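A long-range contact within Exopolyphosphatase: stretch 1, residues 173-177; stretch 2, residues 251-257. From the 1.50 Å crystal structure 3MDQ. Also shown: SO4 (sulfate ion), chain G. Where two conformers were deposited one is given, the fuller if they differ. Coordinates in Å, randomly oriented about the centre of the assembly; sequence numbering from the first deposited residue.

Stretch 1 (173-177) HDPMR
Stretch 2 (251-257) LVASTRR

How do the two backbones run where they meet? Residues 173-177 form an extended segment without regular helix or strand, with a cis peptide bond before Pro175 and phi/psi of -124/95 at Asp174, -85/170 at Pro175 and -63/139 at Met176. The other stretch comes out of a helix that includes Leu251 and Val252, then passes through Ser254 (-73/152) and Thr255 (-92/160), and enters a second helix at Arg256 (-53/-47). Pro175 CA lies 5.0 Å from Thr255 CA, and Met176 CA 6.1 Å from Val252 CA, so the two chains run antiparallel here.

What bonds them directly? Asp174, chi1 t and chi2 34°, brings OD1 to 2.9 Å from Arg256 N, and the donor angle of 161° makes a good hydrogen bond. An amide in the first turn of a helix has no helical carbonyl to pair with, so the carboxylate supplies its acceptor. Thr255, chi1 p, is the N-cap residue, and its side chain caps a backbone N just past the stretch.

Which side chains fill the space between? Pro175 points toward the turn, its CB 3.5 Å from Ser254 O and 3.6 Å from Ala253 O, while Pro175 CD is 4.2 Å from Thr255 CG2. Selenomethionine Met176 (chi t, t, m) lays SE 4.2 Å from CG1 of Val252 (chi1 t), an apolar contact.

Which backbone polar groups are joined through water? Met176 N and Val252 O, 3.9 Å apart, are bridged by a water that accepts from Met176 N (3.0 Å) and donates to Val252 O (2.8 Å) and Ser254 O (2.7 Å). A second water donates to Met176 O (2.7 Å) and Val252 O (2.8 Å). Separately, Asp174 N donates to sulfate O3 at 2.9 Å.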

# COMPACT_ATOMS: atom_id res chain seq x y z
N HIS A 173 12.67 -6.24 18.37
CA HIS A 173 13.03 -5.38 19.49
C HIS A 173 13.07 -3.91 19.10
O HIS A 173 13.11 -3.55 17.92
CB HIS A 173 14.36 -5.83 20.09
CG HIS A 173 14.28 -7.20 20.69
ND1 HIS A 173 14.42 -8.35 19.93
CD2 HIS A 173 14.04 -7.60 21.96
CE1 HIS A 173 14.27 -9.40 20.73
NE2 HIS A 173 14.07 -8.97 21.97
N ASP A 174 13.03 -3.06 20.12
CA ASP A 174 12.92 -1.61 19.98
C ASP A 174 14.09 -0.97 20.71
O ASP A 174 14.02 -0.76 21.96
CB ASP A 174 11.61 -1.18 20.62
CG ASP A 174 11.36 0.29 20.52
OD1 ASP A 174 11.74 0.90 19.52
OD2 ASP A 174 10.70 0.83 21.44
N PRO A 175 15.17 -0.66 20.01
CA PRO A 175 15.41 -0.74 18.56
C PRO A 175 15.85 -2.13 18.10
O PRO A 175 16.13 -3.03 18.90
CB PRO A 175 16.52 0.28 18.35
CG PRO A 175 17.31 0.13 19.58
CD PRO A 175 16.30 -0.02 20.69
N MSE A 176 15.88 -2.30 16.79
CA MSE A 176 16.15 -3.59 16.18
C MSE A 176 17.55 -4.09 16.52
O MSE A 176 18.50 -3.31 16.59
CB MSE A 176 15.95 -3.48 14.66
CG MSE A 176 16.43 -4.67 13.88
SE MSE A 176 15.98 -4.62 12.01
CE MSE A 176 13.99 -4.58 12.26
N ARG A 177 17.65 -5.38 16.80
CA ARG A 177 18.86 -6.04 17.10
C ARG A 177 19.37 -6.88 15.93
O ARG A 177 18.60 -7.29 15.07
CB ARG A 177 18.63 -6.95 18.29
CG ARG A 177 18.20 -6.21 19.53
CD ARG A 177 17.91 -7.19 20.65
NE ARG A 177 17.49 -6.46 21.83
CZ ARG A 177 17.21 -7.02 23.00
NH1 ARG A 177 17.33 -8.32 23.15
NH2 ARG A 177 16.80 -6.27 24.01
N LEU A 251 16.36 4.43 10.13
CA LEU A 251 15.18 3.79 10.69
C LEU A 251 15.53 2.50 11.45
O LEU A 251 14.91 2.22 12.47
CB LEU A 251 14.17 3.53 9.57
CG LEU A 251 13.53 4.79 9.04
CD1 LEU A 251 12.79 4.54 7.68
CD2 LEU A 251 12.55 5.41 10.05
N VAL A 252 16.52 1.73 10.99
CA VAL A 252 16.94 0.53 11.73
C VAL A 252 17.48 0.94 13.13
O VAL A 252 17.26 0.22 14.11
CB VAL A 252 17.93 -0.31 10.93
CG1 VAL A 252 18.64 -1.35 11.82
CG2 VAL A 252 17.20 -0.92 9.76
N ALA A 253 18.15 2.08 13.23
CA ALA A 253 18.69 2.53 14.53
C ALA A 253 17.61 3.11 15.45
O ALA A 253 17.83 3.20 16.64
CB ALA A 253 19.80 3.58 14.32
N SER A 254 16.50 3.54 14.88
CA SER A 254 15.48 4.29 15.56
C SER A 254 14.65 3.48 16.55
O SER A 254 14.43 2.27 16.38
CB SER A 254 14.54 4.98 14.53
OG SER A 254 13.64 4.03 13.95
N THR A 255 14.15 4.18 17.56
CA THR A 255 13.10 3.64 18.40
C THR A 255 11.72 4.03 17.89
O THR A 255 11.56 4.99 17.16
CB THR A 255 13.25 4.10 19.86
OG1 THR A 255 12.97 5.49 19.90
CG2 THR A 255 14.63 3.84 20.39
N ARG A 256 10.71 3.28 18.31
CA ARG A 256 9.33 3.61 17.99
C ARG A 256 9.01 5.06 18.38
O ARG A 256 8.41 5.81 17.62
CB ARG A 256 8.35 2.65 18.70
CG ARG A 256 6.91 2.99 18.44
CD ARG A 256 5.97 2.02 19.18
NE ARG A 256 4.60 2.51 19.12
CZ ARG A 256 4.01 3.25 20.05
NH1 ARG A 256 4.66 3.60 21.16
NH2 ARG A 256 2.76 3.63 19.85
N ARG A 257 9.40 5.45 19.59
CA ARG A 257 9.13 6.80 20.06
C ARG A 257 9.75 7.86 19.17
O ARG A 257 9.12 8.87 18.88
CB ARG A 257 9.63 6.95 21.50
CG ARG A 257 9.34 8.29 22.11
CD ARG A 257 7.87 8.58 22.14
NE ARG A 257 7.10 7.61 22.91
CZ ARG A 257 5.79 7.72 23.09
NH1 ARG A 257 5.15 8.74 22.54
NH2 ARG A 257 5.13 6.81 23.80
S SO4 G . 11.70 -4.76 23.36
O1 SO4 G . 12.01 -5.97 24.13
O2 SO4 G . 10.66 -5.20 22.41
O3 SO4 G . 12.88 -4.21 22.79
O4 SO4 G . 11.12 -3.73 24.23
O HOH W 1 14.67 -0.16 15.12
O HOH W 2 19.03 -0.76 16.00